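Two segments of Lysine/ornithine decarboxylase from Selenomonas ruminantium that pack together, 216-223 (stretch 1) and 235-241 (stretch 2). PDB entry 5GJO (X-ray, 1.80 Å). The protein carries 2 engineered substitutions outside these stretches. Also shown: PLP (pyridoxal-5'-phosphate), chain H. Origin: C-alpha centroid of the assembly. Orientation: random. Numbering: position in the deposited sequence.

Stretch 1 216-223: DIGGGFPV
Stretch 2, residues 235-241: AMMEAIN

Stretch 2 is helical throughout, with phi/psi near -62/-43 and the i to i+4 bonds Ala239 N to Ala235 O (2.9 Å), Ile240 N to Met236 O (3.0 Å) and Asn241 N to Met237 O (2.8 Å). Stretch 1 leaves a strand-like Asp216 (-116/116) and becomes an irregular loop: Ile217 -85/3, Gly218 69/-160, Gly219 -112/-133, Gly220 97/-4, Phe221 -57/134, Pro222 -90/163 and Val223 -128/153. The CA atoms of Ile217 and Ile240 lie 9.5 Å apart, those of Phe221 and Met237 8.5 Å, so the two chains run in opposite directions. Such spacing leaves room for side chains between the backbones; no hydrogen bond crosses, and the 237 Å² buried is apolar packing.

Phe221 contributes most, 67 Å². Its CB points toward the helix, and chi1 -51° (m) with chi2 -77° sets the ring obliquely to three side chains: Phe221 CE1 lies 3.9 Å from Ile240 CD1, while Phe221 CD1 lies 4.3 Å from Met237 CE and 4.4 Å from Met236 SD. Met236 (44 Å²) also points toward the loop; chi1 and chi2 are both t and chi3 is -94°, and its SD reaches Pro222 CD at 3.8 Å. The proline ring is C-gamma endo. Ile240 (43 Å², chi1 m, chi2 t) sits one turn after Met236 and extends the apolar surface to Ile217 (chi1 p, chi2 t), whose CD1 is 3.8 Å from Ile240 CG2. Met237 starts sideways, but its m, t, t chain brings CE to the phenyl ring.

None of the glycines has a contact with the helix. Gly218 has a positive phi, which favours glycine; a CB on Gly220 would jam against the carbonyl O of Gly219; a CB on Gly219 would clash with PLP O1P at 2.4 Å. The backbone of Gly220 also binds the cofactor, Gly220 N donating to PLP O1P (2.9 Å, 176°). Gly218 N also donates a hydrogen bond to Asp216 OD1 (3.0 Å, 156°), linking the start of the loop to the aspartate side chain.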

# COMPACT_ATOMS: atom_id res chain seq x y z
N ASP A 216 22.70 -20.30 4.14
CA ASP A 216 21.35 -19.79 4.47
C ASP A 216 20.46 -20.14 3.25
O ASP A 216 20.65 -19.63 2.16
CB ASP A 216 21.44 -18.31 4.73
CG ASP A 216 20.15 -17.68 5.24
OD1 ASP A 216 19.11 -17.98 4.66
OD2 ASP A 216 20.19 -16.82 6.17
N ILE A 217 19.48 -20.99 3.48
CA ILE A 217 18.58 -21.48 2.50
C ILE A 217 17.34 -20.59 2.21
O ILE A 217 16.51 -21.02 1.40
CB ILE A 217 18.09 -22.89 2.85
CG1 ILE A 217 17.15 -22.94 4.05
CG2 ILE A 217 19.28 -23.80 3.09
CD1 ILE A 217 16.35 -24.21 4.07
N GLY A 218 17.25 -19.45 2.84
CA GLY A 218 16.15 -18.50 2.60
C GLY A 218 14.82 -19.00 3.11
O GLY A 218 14.78 -19.85 4.03
N GLY A 219 13.72 -18.43 2.60
CA GLY A 219 12.39 -18.80 3.07
C GLY A 219 11.63 -19.52 2.00
O GLY A 219 12.19 -20.35 1.26
N GLY A 220 10.37 -19.09 1.81
CA GLY A 220 9.50 -19.57 0.75
C GLY A 220 8.53 -20.66 1.11
O GLY A 220 7.73 -21.06 0.30
N PHE A 221 8.63 -21.14 2.34
CA PHE A 221 7.70 -22.15 2.79
C PHE A 221 6.24 -21.57 2.62
O PHE A 221 6.00 -20.45 3.02
CB PHE A 221 7.98 -22.50 4.25
CG PHE A 221 9.42 -22.84 4.51
CD1 PHE A 221 9.90 -24.03 4.15
CD2 PHE A 221 10.27 -21.88 4.99
CE1 PHE A 221 11.25 -24.35 4.37
CE2 PHE A 221 11.62 -22.15 5.16
CZ PHE A 221 12.08 -23.38 4.88
N PRO A 222 5.30 -22.35 2.07
CA PRO A 222 4.02 -21.81 1.69
C PRO A 222 2.98 -21.86 2.76
O PRO A 222 3.11 -22.54 3.76
CB PRO A 222 3.66 -22.66 0.47
CG PRO A 222 4.16 -23.99 0.86
CD PRO A 222 5.55 -23.61 1.38
N VAL A 223 1.96 -21.08 2.56
CA VAL A 223 0.78 -21.03 3.48
C VAL A 223 -0.51 -21.22 2.62
O VAL A 223 -0.54 -20.83 1.43
CB VAL A 223 0.84 -19.60 4.07
CG1 VAL A 223 -0.48 -19.01 4.55
CG2 VAL A 223 1.98 -19.50 5.11
N ALA A 235 6.46 -33.02 4.91
CA ALA A 235 7.28 -33.75 3.92
C ALA A 235 8.22 -32.80 3.23
O ALA A 235 9.43 -33.17 3.02
CB ALA A 235 6.46 -34.46 2.89
N MET A 236 7.73 -31.61 2.88
CA MET A 236 8.66 -30.58 2.34
C MET A 236 9.83 -30.32 3.25
O MET A 236 11.04 -30.37 2.82
CB MET A 236 7.94 -29.28 2.03
CG MET A 236 8.87 -28.15 1.60
SD MET A 236 7.91 -26.63 1.28
CE MET A 236 7.60 -26.69 -0.49
N MET A 237 9.55 -30.01 4.53
CA MET A 237 10.60 -29.67 5.39
C MET A 237 11.56 -30.89 5.64
O MET A 237 12.81 -30.69 5.67
CB MET A 237 10.06 -29.18 6.73
CG MET A 237 9.38 -27.81 6.55
SD MET A 237 8.90 -27.14 8.14
CE MET A 237 7.81 -25.86 7.46
N GLU A 238 11.02 -32.08 5.79
CA GLU A 238 11.85 -33.24 6.03
C GLU A 238 12.79 -33.50 4.86
O GLU A 238 13.91 -33.89 5.05
CB GLU A 238 11.01 -34.49 6.30
CG GLU A 238 10.16 -34.44 7.55
CD GLU A 238 10.89 -34.91 8.79
OE1 GLU A 238 12.02 -35.39 8.66
OE2 GLU A 238 10.33 -34.76 9.89
N ALA A 239 12.30 -33.31 3.64
CA ALA A 239 13.09 -33.52 2.39
C ALA A 239 14.19 -32.49 2.30
O ALA A 239 15.34 -32.83 1.95
CB ALA A 239 12.21 -33.46 1.18
N ILE A 240 13.91 -31.26 2.68
CA ILE A 240 14.97 -30.23 2.74
C ILE A 240 16.02 -30.65 3.79
O ILE A 240 17.27 -30.60 3.57
CB ILE A 240 14.39 -28.87 2.96
CG1 ILE A 240 13.52 -28.42 1.79
CG2 ILE A 240 15.42 -27.81 3.19
CD1 ILE A 240 12.60 -27.26 2.10
N ASN A 241 15.54 -31.03 4.99
CA ASN A 241 16.44 -31.41 6.08
C ASN A 241 17.33 -32.60 5.65
O ASN A 241 18.56 -32.56 5.92
CB ASN A 241 15.67 -31.76 7.35
CG ASN A 241 16.51 -31.72 8.56
OD1 ASN A 241 16.92 -30.69 9.05
ND2 ASN A 241 16.83 -32.92 9.04
N1 PLP H . 14.34 -13.67 3.66
C2 PLP H . 14.54 -12.85 2.60
C2A PLP H . 15.93 -12.33 2.31
C3 PLP H . 13.41 -12.47 1.73
O3 PLP H . 13.58 -11.65 0.66
C4 PLP H . 12.07 -13.02 2.06
C4A PLP H . 10.88 -12.69 1.25
O4A PLP H . 10.85 -11.68 0.58
C5 PLP H . 11.99 -13.91 3.25
C6 PLP H . 13.14 -14.18 3.98
C5A PLP H . 10.66 -14.51 3.66
O4P PLP H . 10.07 -15.16 2.54
P PLP H . 8.77 -16.09 2.72
O1P PLP H . 9.24 -17.20 3.63
O2P PLP H . 8.43 -16.53 1.32
O3P PLP H . 7.75 -15.16 3.35